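Local coordinates for protein glucose-resistance amylase regulator (PDB 4RK6) that binds glucose and probably acts as a DNA-binding transcriptional repressor of the LacI family, at residues V13-P18 and Y41-T46; V200-I205 and E231-K236; I221-G226 and P235-V240. One frame throughout, in Å; residues are numbered along the deposited sequence. Where two conformers were deposited one is given.

Interaction 1 (V13-P18 and Y41-T46); sequences VGVVVP and YELLIT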
ATOM      1  N   VAL A  13      12.892  -4.235 -19.110  1.00 25.77           N
ATOM      2  CA  VAL A  13      12.509  -5.424 -18.325  1.00 24.22           C
ATOM      3  C   VAL A  13      11.084  -5.280 -17.822  1.00 32.70           C
ATOM      4  O   VAL A  13      10.592  -4.171 -17.590  1.00 29.96           O
ATOM      5  CB  VAL A  13      13.459  -5.720 -17.141  1.00 24.60           C
ATOM      6  CG1 VAL A  13      14.871  -5.968 -17.672  1.00 25.80           C
ATOM      7  CG2 VAL A  13      13.424  -4.627 -16.093  1.00 31.35           C
ATOM      8  N   GLY A  14      10.409  -6.411 -17.655  1.00 24.87           N
ATOM      9  CA  GLY A  14       9.027  -6.409 -17.190  1.00 27.20           C
ATOM     10  C   GLY A  14       8.915  -7.002 -15.815  1.00 23.76           C
ATOM     11  O   GLY A  14       9.734  -7.830 -15.412  1.00 24.71           O
ATOM     12  N   VAL A  15       7.906  -6.581 -15.070  1.00 23.03           N
ATOM     13  CA  VAL A  15       7.633  -7.159 -13.755  1.00 24.03           C
ATOM     14  C   VAL A  15       6.161  -7.489 -13.737  1.00 27.76           C
ATOM     15  O   VAL A  15       5.356  -6.666 -14.140  1.00 28.45           O
ATOM     16  CB  VAL A  15       7.938  -6.188 -12.603  1.00 32.29           C
ATOM     17  CG1 VAL A  15       7.801  -6.881 -11.253  1.00 29.54           C
ATOM     18  CG2 VAL A  15       9.322  -5.609 -12.754  1.00 57.83           C
ATOM     19  N   VAL A  16       5.838  -8.700 -13.310  1.00 24.44           N
ATOM     20  CA  VAL A  16       4.455  -9.173 -13.278  1.00 27.71           C
ATOM     21  C   VAL A  16       4.067  -9.225 -11.810  1.00 23.48           C
ATOM     22  O   VAL A  16       4.659  -9.945 -11.011  1.00 28.48           O
ATOM     23  CB  VAL A  16       4.282 -10.550 -13.964  1.00 29.84           C
ATOM     24  CG1 VAL A  16       2.832 -11.030 -13.877  1.00 29.75           C
ATOM     25  CG2 VAL A  16       4.684 -10.481 -15.422  1.00 27.68           C
ATOM     26  N   VAL A  17       3.060  -8.423 -11.470  1.00 29.05           N
ATOM     27  CA  VAL A  17       2.564  -8.271 -10.102  1.00 25.63           C
ATOM     28  C   VAL A  17       1.130  -8.823 -10.027  1.00 28.11           C
ATOM     29  O   VAL A  17       0.321  -8.558 -10.912  1.00 32.26           O
ATOM     30  CB  VAL A  17       2.536  -6.783  -9.706  1.00 30.94           C
ATOM     31  CG1 VAL A  17       2.127  -6.593  -8.251  1.00 48.04           C
ATOM     32  CG2 VAL A  17       3.898  -6.144  -9.972  1.00 36.82           C
ATOM     33  N   PRO A  18       0.827  -9.606  -8.995  1.00 30.53           N
ATOM     34  CA  PRO A  18      -0.570 -10.053  -8.849  1.00 46.44           C
ATOM     35  C   PRO A  18      -1.518  -8.893  -8.536  1.00 48.86           C
ATOM     36  O   PRO A  18      -1.128  -7.930  -7.867  1.00 40.60           O
ATOM     37  CB  PRO A  18      -0.518 -11.040  -7.676  1.00 45.63           C
ATOM     38  CG  PRO A  18       0.737 -10.743  -6.940  1.00 55.40           C
ATOM     39  CD  PRO A  18       1.679 -10.023  -7.865  1.00 33.17           C
ATOM     40  N   TYR A  41      18.227   0.567 -18.239  1.00 32.31           N
ATOM     41  CA  TYR A  41      17.008  -0.157 -18.595  1.00 28.29           C
ATOM     42  C   TYR A  41      15.813   0.623 -18.099  1.00 26.83           C
ATOM     43  O   TYR A  41      15.909   1.433 -17.176  1.00 33.31           O
ATOM     44  CB  TYR A  41      16.953  -1.537 -17.925  1.00 33.16           C
ATOM     45  CG  TYR A  41      17.657  -2.621 -18.685  1.00 31.34           C
ATOM     46  CD1 TYR A  41      19.035  -2.760 -18.611  1.00 33.50           C
ATOM     47  CD2 TYR A  41      16.948  -3.504 -19.481  1.00 32.59           C
ATOM     48  CE1 TYR A  41      19.688  -3.761 -19.317  1.00 31.51           C
ATOM     49  CE2 TYR A  41      17.586  -4.509 -20.181  1.00 32.60           C
ATOM     50  CZ  TYR A  41      18.958  -4.622 -20.100  1.00 38.37           C
ATOM     51  OH  TYR A  41      19.608  -5.605 -20.787  1.00 38.44           O
ATOM     52  N   GLU A  42      14.690   0.357 -18.726  1.00 33.70           N
ATOM     53  CA  GLU A  42      13.416   0.852 -18.264  1.00 35.85           C
ATOM     54  C   GLU A  42      12.587  -0.317 -17.758  1.00 31.33           C
ATOM     55  O   GLU A  42      12.792  -1.448 -18.163  1.00 30.55           O
ATOM     56  CB  GLU A  42      12.695   1.625 -19.370  1.00 51.49           C
ATOM     57  CG  GLU A  42      12.841   3.133 -19.196  1.00 93.63           C
ATOM     58  CD  GLU A  42      12.430   3.584 -17.802  1.00179.06           C
ATOM     59  OE1 GLU A  42      13.161   4.404 -17.200  1.00 72.58           O
ATOM     60  OE2 GLU A  42      11.393   3.079 -17.299  1.00 43.96           O
ATOM     61  N   LEU A  43      11.683  -0.004 -16.845  1.00 30.86           N
ATOM     62  CA  LEU A  43      10.894  -0.993 -16.129  1.00 32.18           C
ATOM     63  C   LEU A  43       9.415  -0.894 -16.529  1.00 38.37           C
ATOM     64  O   LEU A  43       8.807   0.151 -16.397  1.00 30.37           O
ATOM     65  CB  LEU A  43      11.070  -0.731 -14.649  1.00 33.10           C
ATOM     66  CG  LEU A  43      10.424  -1.696 -13.679  1.00 39.22           C
ATOM     67  CD1 LEU A  43      10.961  -3.104 -13.936  1.00 32.87           C
ATOM     68  CD2 LEU A  43      10.726  -1.227 -12.269  1.00 46.83           C
ATOM     69  N   LEU A  44       8.852  -1.973 -17.054  1.00 25.45           N
ATOM     70  CA  LEU A  44       7.405  -2.046 -17.368  1.00 30.42           C
ATOM     71  C   LEU A  44       6.748  -2.866 -16.276  1.00 32.86           C
ATOM     72  O   LEU A  44       7.204  -3.978 -15.984  1.00 29.98           O
ATOM     73  CB  LEU A  44       7.170  -2.742 -18.699  1.00 30.46           C
ATOM     74  CG  LEU A  44       7.033  -1.908 -19.970  1.00 88.00           C
ATOM     75  CD1 LEU A  44       8.074  -0.798 -20.046  1.00139.43           C
ATOM     76  CD2 LEU A  44       7.114  -2.840 -21.173  1.00 64.48           C
ATOM     77  N   ILE A  45       5.680  -2.346 -15.683  1.00 23.17           N
ATOM     78  CA  ILE A  45       4.947  -3.066 -14.662  1.00 26.48           C
ATOM     79  C   ILE A  45       3.577  -3.464 -15.228  1.00 26.78           C
ATOM     80  O   ILE A  45       2.874  -2.645 -15.830  1.00 28.11           O
ATOM     81  CB  ILE A  45       4.755  -2.211 -13.400  1.00 32.28           C
ATOM     82  CG1 ILE A  45       6.092  -1.668 -12.881  1.00 46.06           C
ATOM     83  CG2 ILE A  45       4.012  -2.988 -12.334  1.00 30.86           C
ATOM     84  CD1 ILE A  45       7.041  -2.722 -12.366  1.00 69.31           C
ATOM     85  N   THR A  46       3.222  -4.733 -15.041  1.00 31.66           N
ATOM     86  CA  THR A  46       1.973  -5.264 -15.535  1.00 34.05           C
ATOM     87  C   THR A  46       1.340  -6.039 -14.378  1.00 31.60           C
ATOM     88  O   THR A  46       2.038  -6.575 -13.520  1.00 32.40           O
ATOM     89  CB  THR A  46       2.186  -6.184 -16.774  1.00 33.31           C
ATOM     90  OG1 THR A  46       2.990  -7.314 -16.408  1.00 45.04           O
ATOM     91  CG2 THR A  46       2.846  -5.432 -17.916  1.00 61.53           C
TER
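Val13 N donates to Glu42 O at 2.9 Å, and from there a ladder of backbone bonds runs in the parallel pattern: Leu44 is gripped by Val13 O and Val15 N, and Thr46 by Val15 O and Val17 N. The straightest is Leu44 N to Val13 O, 176° at the hydrogen; Val15 N to Leu44 O is the shortest, at 2.8 Å, but bends to 146°. CA-H...O contacts add to them, Gly14 CA lying 3.3 Å from Leu44 O. Thr46 OG1 adds a weak bond to Val15 O.

Apolar contacts gather on the face of Val13, Val15, Leu43 and Ile45. Leu43 CG is anti to its backbone N (chi1 -176°). Leu43 CD1 beyond it lies tightly against Val15 CG2, at 3.2 Å, and also meets Val13. Val15 and Ile45 lie side by side, with Ile45 CD1 3.6 Å from Val15 CB. At the start, Val13 CG1 touches Tyr41 CD2 at 3.7 Å, the two side chains crossing at about a right angle.

The strands belong to a right-handed beta-alpha-beta unit whose helix 24-39 packs on Val13, Val15 and Val17. The chemistry implies a main-chain-bonded pair with an oily, helix-covered face, its strand 42-48 outermost in this chain's sheet and joined by backbone hydrogen bonds from Ile45 to the second subunit.

Interaction 2 (V200-I205 and E231-K236); sequences VGQGLI and EIARPK
Ile205 carries CG1 anti to its carbonyl carbon (chi1 -75°), and chi2 of 174° extends the chain to CD1, 3.9 Å from Ala233 CB; Gln202 instead bends at chi2 (71°), and its OE1 lies 3.7 Å from the same Ala233 CB. The contact packs helix 198-210 against the end of the short helix 229-232 in the periplasmic-binding-protein-like fold, Ala233 being the first residue to leave helical geometry.

Beyond the helix end, past a cis peptide before Pro235, the chain runs by Ile205. Ile205 CD1 reaches Pro235 O at 3.6 Å and the ring atom CD at 4.0 Å, while the CG2 branch approaches Arg234 O.

The polar link is indirect. One water accepts from Gln202 NE2 at 2.9 Å and from Arg234 N at 3.0 Å, bridging helix and loop, and Gln229 donates to Gln202 OE1. Arg234 NE forms a salt bridge with Asp210 of the second subunit, and Asn206 of that subunit bonds to Ile232 O, which puts this corner at the dimer interface.

Within 231-236, Arg234 NH1 donates to both Ala233 O and Glu231 O, the latter at 2.9 Å with the acceptor lying in the guanidinium plane.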
ATOM      1  N   VAL A 200      -2.178  -9.198   8.864  1.00 18.41           N
ATOM      2  CA  VAL A 200      -2.785 -10.242   9.685  1.00 19.94           C
ATOM      3  C   VAL A 200      -2.563  -9.886  11.154  1.00 19.19           C
ATOM      4  O   VAL A 200      -3.474  -9.994  11.980  1.00 19.63           O
ATOM      5  CB  VAL A 200      -2.209 -11.633   9.361  1.00 20.06           C
ATOM      6  CG1 VAL A 200      -2.757 -12.696  10.309  1.00 19.46           C
ATOM      7  CG2 VAL A 200      -2.458 -11.994   7.910  1.00 22.10           C
ATOM      8  N   GLY A 201      -1.346  -9.459  11.489  1.00 20.04           N
ATOM      9  CA  GLY A 201      -1.012  -9.038  12.839  1.00 18.34           C
ATOM     10  C   GLY A 201      -1.839  -7.846  13.305  1.00 21.24           C
ATOM     11  O   GLY A 201      -2.295  -7.794  14.441  1.00 19.33           O
ATOM     12  N   GLN A 202      -2.061  -6.895  12.406  1.00 18.12           N
ATOM     13  CA  GLN A 202      -2.902  -5.758  12.741  1.00 19.20           C
ATOM     14  C   GLN A 202      -4.355  -6.207  13.045  1.00 20.76           C
ATOM     15  O   GLN A 202      -5.028  -5.651  13.933  1.00 20.72           O
ATOM     16  CB  GLN A 202      -2.855  -4.741  11.620  1.00 21.05           C
ATOM     17  CG  GLN A 202      -3.702  -3.521  11.845  1.00 23.74           C
ATOM     18  CD  GLN A 202      -3.146  -2.627  12.925  1.00 24.93           C
ATOM     19  OE1 GLN A 202      -2.233  -1.821  12.669  1.00 30.30           O
ATOM     20  NE2 GLN A 202      -3.682  -2.752  14.137  1.00 22.71           N
ATOM     21  N   GLY A 203      -4.830  -7.172  12.282  1.00 19.84           N
ATOM     22  CA  GLY A 203      -6.185  -7.734  12.479  1.00 18.69           C
ATOM     23  C   GLY A 203      -6.315  -8.379  13.830  1.00 21.30           C
ATOM     24  O   GLY A 203      -7.303  -8.196  14.522  1.00 21.73           O
ATOM     25  N   LEU A 204      -5.298  -9.143  14.202  1.00 18.18           N
ATOM     26  CA  LEU A 204      -5.251  -9.777  15.511  1.00 20.77           C
ATOM     27  C   LEU A 204      -5.259  -8.746  16.651  1.00 19.27           C
ATOM     28  O   LEU A 204      -6.002  -8.892  17.639  1.00 19.25           O
ATOM     29  CB  LEU A 204      -3.987 -10.612  15.624  1.00 20.61           C
ATOM     30  CG  LEU A 204      -4.004 -11.931  14.841  1.00 17.62           C
ATOM     31  CD1 LEU A 204      -2.584 -12.443  14.693  1.00 19.75           C
ATOM     32  CD2 LEU A 204      -4.848 -12.947  15.576  1.00 23.40           C
ATOM     33  N   ILE A 205      -4.442  -7.699  16.525  1.00 18.27           N
ATOM     34  CA  ILE A 205      -4.406  -6.651  17.541  1.00 19.36           C
ATOM     35  C   ILE A 205      -5.795  -6.036  17.729  1.00 20.84           C
ATOM     36  O   ILE A 205      -6.283  -5.885  18.864  1.00 19.76           O
ATOM     37  CB  ILE A 205      -3.399  -5.551  17.167  1.00 19.11           C
ATOM     38  CG1 ILE A 205      -1.972  -6.045  17.404  1.00 19.62           C
ATOM     39  CG2 ILE A 205      -3.687  -4.273  17.957  1.00 21.44           C
ATOM     40  CD1 ILE A 205      -0.935  -5.052  16.927  1.00 22.61           C
ATOM     41  N   GLU A 231       5.127  -0.707  12.399  1.00 21.48           N
ATOM     42  CA  GLU A 231       5.553   0.503  13.115  1.00 19.07           C
ATOM     43  C   GLU A 231       4.382   1.395  13.545  1.00 20.54           C
ATOM     44  O   GLU A 231       4.505   2.159  14.508  1.00 22.36           O
ATOM     45  CB  GLU A 231       6.476   1.329  12.208  1.00 25.87           C
ATOM     46  CG  GLU A 231       7.698   0.598  11.661  1.00 38.18           C
ATOM     47  CD  GLU A 231       8.260   1.234  10.390  1.00 77.16           C
ATOM     48  OE1 GLU A 231       7.923   2.397  10.070  1.00 60.87           O
ATOM     49  OE2 GLU A 231       9.044   0.559   9.692  1.00 48.48           O
ATOM     50  N   ILE A 232       3.275   1.325  12.820  1.00 19.32           N
ATOM     51  CA  ILE A 232       2.111   2.176  13.146  1.00 21.73           C
ATOM     52  C   ILE A 232       1.097   1.443  14.023  1.00 22.04           C
ATOM     53  O   ILE A 232       0.253   2.072  14.648  1.00 22.48           O
ATOM     54  CB  ILE A 232       1.448   2.835  11.905  1.00 28.34           C
ATOM     55  CG1 ILE A 232       0.691   1.851  11.056  1.00 29.64           C
ATOM     56  CG2 ILE A 232       2.474   3.548  11.045  1.00 28.23           C
ATOM     57  CD1 ILE A 232       0.116   2.470   9.790  1.00 49.32           C
ATOM     58  N   ALA A 233       1.205   0.118  14.096  1.00 21.49           N
ATOM     59  CA  ALA A 233       0.400  -0.675  15.026  1.00 23.02           C
ATOM     60  C   ALA A 233       0.719  -0.267  16.451  1.00 22.21           C
ATOM     61  O   ALA A 233       1.835   0.203  16.750  1.00 20.76           O
ATOM     62  CB  ALA A 233       0.701  -2.161  14.862  1.00 21.24           C
ATOM     63  N   ARG A 234      -0.255  -0.452  17.329  1.00 18.96           N
ATOM     64  CA  ARG A 234      -0.063  -0.245  18.757  1.00 18.39           C
ATOM     65  C   ARG A 234      -0.702  -1.399  19.493  1.00 22.78           C
ATOM     66  O   ARG A 234      -1.926  -1.530  19.483  1.00 22.73           O
ATOM     67  CB  ARG A 234      -0.647   1.101  19.216  1.00 24.55           C
ATOM     68  CG  ARG A 234       0.101   2.319  18.685  1.00 20.13           C
ATOM     69  CD  ARG A 234       1.447   2.524  19.382  1.00 21.79           C
ATOM     70  NE  ARG A 234       2.169   3.713  18.928  1.00 21.43           N
ATOM     71  CZ  ARG A 234       2.874   3.826  17.796  1.00 24.96           C
ATOM     72  NH1 ARG A 234       2.939   2.837  16.903  1.00 19.65           N
ATOM     73  NH2 ARG A 234       3.501   4.971  17.534  1.00 23.98           N
ATOM     74  N   PRO A 235       0.100  -2.265  20.112  1.00 21.62           N
ATOM     75  CA  PRO A 235       1.560  -2.143  20.236  1.00 22.39           C
ATOM     76  C   PRO A 235       2.309  -2.351  18.933  1.00 24.27           C
ATOM     77  O   PRO A 235       1.829  -3.074  18.033  1.00 22.33           O
ATOM     78  CB  PRO A 235       1.906  -3.307  21.174  1.00 25.17           C
ATOM     79  CG  PRO A 235       0.879  -4.348  20.844  1.00 22.97           C
ATOM     80  CD  PRO A 235      -0.383  -3.551  20.641  1.00 22.80           C
ATOM     81  N   LYS A 236       3.496  -1.750  18.818  1.00 17.66           N
ATOM     82  CA  LYS A 236       4.340  -1.987  17.647  0.50 17.29           C
ATOM     83  C   LYS A 236       4.635  -3.486  17.553  1.00 19.97           C
ATOM     84  O   LYS A 236       4.877  -4.151  18.569  1.00 20.61           O
ATOM     85  CB  LYS A 236       5.643  -1.188  17.734  0.50 21.68           C
ATOM     86  CG  LYS A 236       5.471   0.325  17.581  0.50 25.29           C
ATOM     87  CD  LYS A 236       6.772   1.063  17.877  0.50 28.07           C
ATOM     88  CE  LYS A 236       6.694   2.549  17.535  0.50 40.61           C
ATOM     89  NZ  LYS A 236       6.921   2.854  16.090  0.50 29.85           N
TER
HETATM   90  O   HOH W   1      -3.001  -0.811  16.236  1.00 23.45           O

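Interaction 3 (I221-G226 and P235-V240); sequences IVTIDG and PKLTTV. With GLC (alpha-D-glucopyranose), chain C.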
ATOM      1  N   ILE A 221       2.307 -11.763  19.453  1.00 20.14           N
ATOM      2  CA  ILE A 221       2.245 -11.811  18.003  1.00 17.31           C
ATOM      3  C   ILE A 221       3.620 -11.525  17.427  1.00 22.29           C
ATOM      4  O   ILE A 221       4.306 -10.600  17.887  1.00 21.99           O
ATOM      5  CB  ILE A 221       1.236 -10.784  17.410  1.00 21.28           C
ATOM      6  CG1 ILE A 221      -0.177 -10.992  17.938  1.00 19.71           C
ATOM      7  CG2 ILE A 221       1.203 -10.845  15.883  1.00 21.14           C
ATOM      8  CD1 ILE A 221      -1.082  -9.818  17.596  1.00 21.55           C
ATOM      9  N   VAL A 222       3.998 -12.312  16.422  1.00 22.59           N
ATOM     10  CA  VAL A 222       5.131 -11.994  15.553  1.00 19.87           C
ATOM     11  C   VAL A 222       4.636 -12.044  14.114  1.00 21.36           C
ATOM     12  O   VAL A 222       3.950 -12.992  13.720  1.00 20.87           O
ATOM     13  CB  VAL A 222       6.334 -12.946  15.728  1.00 20.05           C
ATOM     14  CG1 VAL A 222       7.449 -12.563  14.758  1.00 21.62           C
ATOM     15  CG2 VAL A 222       6.849 -12.936  17.154  1.00 22.24           C
ATOM     16  N   THR A 223       4.959 -11.026  13.322  1.00 17.45           N
ATOM     17  CA  THR A 223       4.572 -11.020  11.903  1.00 16.80           C
ATOM     18  C   THR A 223       5.752 -11.270  10.973  1.00 21.76           C
ATOM     19  O   THR A 223       6.904 -11.135  11.370  1.00 21.48           O
ATOM     20  CB  THR A 223       3.915  -9.703  11.433  1.00 20.76           C
ATOM     21  OG1 THR A 223       4.917  -8.701  11.224  1.00 20.46           O
ATOM     22  CG2 THR A 223       2.896  -9.210  12.401  1.00 20.22           C
ATOM     23  N   ILE A 224       5.431 -11.633   9.744  1.00 18.51           N
ATOM     24  CA  ILE A 224       6.413 -11.753   8.675  1.00 18.81           C
ATOM     25  C   ILE A 224       6.201 -10.645   7.668  1.00 22.54           C
ATOM     26  O   ILE A 224       5.100 -10.476   7.162  1.00 21.72           O
ATOM     27  CB  ILE A 224       6.312 -13.107   7.967  1.00 22.59           C
ATOM     28  CG1 ILE A 224       6.730 -14.197   8.941  1.00 24.75           C
ATOM     29  CG2 ILE A 224       7.197 -13.092   6.713  1.00 27.56           C
ATOM     30  CD1 ILE A 224       6.378 -15.599   8.494  1.00 27.70           C
ATOM     31  N   ASP A 225       7.282  -9.884   7.422  1.00 19.99           N
ATOM     32  CA  ASP A 225       7.471  -8.912   6.343  1.00 18.15           C
ATOM     33  C   ASP A 225       8.172  -7.661   6.897  1.00 23.56           C
ATOM     34  O   ASP A 225       9.151  -7.192   6.336  1.00 24.33           O
ATOM     35  CB  ASP A 225       6.203  -8.473   5.599  1.00 23.95           C
ATOM     36  CG  ASP A 225       5.707  -9.509   4.611  1.00 21.56           C
ATOM     37  OD1 ASP A 225       6.418 -10.518   4.387  1.00 24.55           O
ATOM     38  OD2 ASP A 225       4.575  -9.334   4.102  1.00 24.39           O
ATOM     39  N   GLY A 226       7.626  -7.094   7.962  1.00 20.37           N
ATOM     40  CA  GLY A 226       8.239  -5.964   8.629  1.00 20.43           C
ATOM     41  C   GLY A 226       8.085  -4.631   7.928  1.00 24.19           C
ATOM     42  O   GLY A 226       8.950  -3.766   8.063  1.00 23.81           O
ATOM     43  N   PRO A 235       0.100  -2.265  20.112  1.00 21.62           N
ATOM     44  CA  PRO A 235       1.560  -2.143  20.236  1.00 22.39           C
ATOM     45  C   PRO A 235       2.309  -2.351  18.933  1.00 24.27           C
ATOM     46  O   PRO A 235       1.829  -3.074  18.033  1.00 22.33           O
ATOM     47  CB  PRO A 235       1.906  -3.307  21.174  1.00 25.17           C
ATOM     48  CG  PRO A 235       0.879  -4.348  20.844  1.00 22.97           C
ATOM     49  CD  PRO A 235      -0.383  -3.551  20.641  1.00 22.80           C
ATOM     50  N   LYS A 236       3.496  -1.750  18.818  1.00 17.66           N
ATOM     51  CA  LYS A 236       4.340  -1.987  17.647  0.50 17.29           C
ATOM     52  C   LYS A 236       4.635  -3.486  17.553  1.00 19.97           C
ATOM     53  O   LYS A 236       4.877  -4.151  18.569  1.00 20.61           O
ATOM     54  CB  LYS A 236       5.643  -1.188  17.734  0.50 21.68           C
ATOM     55  CG  LYS A 236       5.471   0.325  17.581  0.50 25.29           C
ATOM     56  CD  LYS A 236       6.772   1.063  17.877  0.50 28.07           C
ATOM     57  CE  LYS A 236       6.694   2.549  17.535  0.50 40.61           C
ATOM     58  NZ  LYS A 236       6.921   2.854  16.090  0.50 29.85           N
ATOM     59  N   LEU A 237       4.630  -3.996  16.334  1.00 18.88           N
ATOM     60  CA  LEU A 237       4.735  -5.439  16.106  1.00 16.32           C
ATOM     61  C   LEU A 237       6.159  -5.914  15.938  1.00 20.70           C
ATOM     62  O   LEU A 237       6.919  -5.407  15.106  1.00 19.21           O
ATOM     63  CB  LEU A 237       3.908  -5.845  14.881  1.00 20.19           C
ATOM     64  CG  LEU A 237       2.409  -5.853  15.107  1.00 19.81           C
ATOM     65  CD1 LEU A 237       1.669  -5.669  13.787  1.00 20.32           C
ATOM     66  CD2 LEU A 237       1.979  -7.148  15.818  1.00 20.72           C
ATOM     67  N   THR A 238       6.488  -6.913  16.744  1.00 18.81           N
ATOM     68  CA  THR A 238       7.686  -7.733  16.556  1.00 18.99           C
ATOM     69  C   THR A 238       7.518  -8.443  15.218  1.00 19.71           C
ATOM     70  O   THR A 238       6.411  -8.920  14.872  1.00 18.91           O
ATOM     71  CB  THR A 238       7.829  -8.694  17.729  1.00 21.09           C
ATOM     72  OG1 THR A 238       8.065  -7.916  18.915  1.00 19.61           O
ATOM     73  CG2 THR A 238       8.990  -9.663  17.538  1.00 19.24           C
ATOM     74  N   THR A 239       8.587  -8.466  14.420  1.00 17.95           N
ATOM     75  CA  THR A 239       8.450  -8.867  13.036  1.00 18.39           C
ATOM     76  C   THR A 239       9.765  -9.441  12.474  1.00 24.71           C
ATOM     77  O   THR A 239      10.865  -9.037  12.899  1.00 21.22           O
ATOM     78  CB  THR A 239       7.971  -7.668  12.185  1.00 20.11           C
ATOM     79  OG1 THR A 239       7.599  -8.106  10.881  1.00 21.29           O
ATOM     80  CG2 THR A 239       9.045  -6.561  12.072  1.00 21.00           C
ATOM     81  N   VAL A 240       9.648 -10.388  11.542  1.00 23.73           N
ATOM     82  CA  VAL A 240      10.777 -10.739  10.662  1.00 23.18           C
ATOM     83  C   VAL A 240      10.743  -9.812   9.473  1.00 21.13           C
ATOM     84  O   VAL A 240       9.851  -9.875   8.605  1.00 23.82           O
ATOM     85  CB  VAL A 240      10.786 -12.217  10.206  1.00 25.24           C
ATOM     86  CG1 VAL A 240      11.849 -12.458   9.122  1.00 28.31           C
ATOM     87  CG2 VAL A 240      11.041 -13.113  11.396  1.00 27.84           C
TER
HETATM   88  C1  GLC C 401       4.034 -13.129  -0.632  1.00 48.41           C
HETATM   89  C2  GLC C 401       5.553 -13.233  -0.496  1.00 29.09           C
HETATM   90  C3  GLC C 401       6.010 -13.454   0.931  1.00 25.54           C
HETATM   91  C4  GLC C 401       5.286 -12.476   1.861  1.00 19.81           C
HETATM   92  C5  GLC C 401       3.785 -12.743   1.745  1.00 28.21           C
HETATM   93  C6  GLC C 401       2.971 -11.795   2.624  1.00 23.10           C
HETATM   94  O1  GLC C 401       3.548 -14.414  -0.665  1.00 33.22           O
HETATM   95  O2  GLC C 401       6.055 -14.317  -1.275  1.00 30.58           O
HETATM   96  O3  GLC C 401       7.412 -13.208   0.927  1.00 25.92           O
HETATM   97  O4  GLC C 401       5.758 -12.621   3.166  1.00 22.26           O
HETATM   98  O5  GLC C 401       3.344 -12.503   0.435  1.00 30.84           O
HETATM   99  O6  GLC C 401       3.163 -10.468   2.247  1.00 26.12           O
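Asp225 OD1 accepts from O4 of the bound glucose at 2.5 Å and from Gln242 NE2, while Asp225 OD2 takes the sugar O6 at 2.6 Å. The carboxylate therefore spans two neighbouring arms of the ring, each oxygen using a different hydroxyl. The Asp225 side chain leaves the backbone away from 235-240. Its main chain is held from that segment: Asp225 N donates to Val240 O at 2.8 Å, 155° at the hydrogen, a bond that holds the backbone just after the corner the chain turns at Ile224. Gln242 NE2, Thr96, Arg145 and Thr22 also bond the sugar, and Ile224 CG2 lies 3.9 Å from its O4.

Strands 220-223 and 238-241 are parallel neighbours in a beta-alpha-beta unit of the periplasmic-binding-protein-like fold, with the sugar met beyond the C-terminal end of strand 220-223. The axes of 221-223 and 238-240 cross at -32°. Val240 N donates to Thr223 O, and Thr223 N to Thr238 O.

Thr239 OG1, anti to its backbone N (chi1 -169°), lies 2.8 Å from Thr223 OG1 and also near Thr223 O; its single proton could serve either. Asp198, at the start of helix 198-210, bonds both Thr223 OG1 and Gly226 N. Away from the pocket, both methyls of Leu237 touch Thr223 CG2, and Leu237 CD2 also meets Ile221 CG2 at 3.8 Å. On the face of Val222, Ile224 and Val240, all three side chains pack on Ile117 of helix 110-123.

How the interactions relate
From the N terminus, interaction 1 comes first: 13-18 and 41-46 close the loop around helix 24-39 before either later contact begins. Interaction 2 then opens at 200-205 and closes at 231-236. Interaction 3 opens inside that loop, at 221-226, but closes beyond it, at 235-240, so the two overlap rather than nest and share Pro235 and Lys236. They also touch, Leu204 CB lying 3.6 Å from Ile221 CD1 and Ile205 CD1 3.8 Å from Leu237 CD2, so helix 198-210 packs on the strand pair. Interactions 1 and 3 reach the same sheet on opposite sides of the chain's centre. Interactions 1 and 2 both meet the second subunit, whereas interaction 3 carries sugar-binding residues.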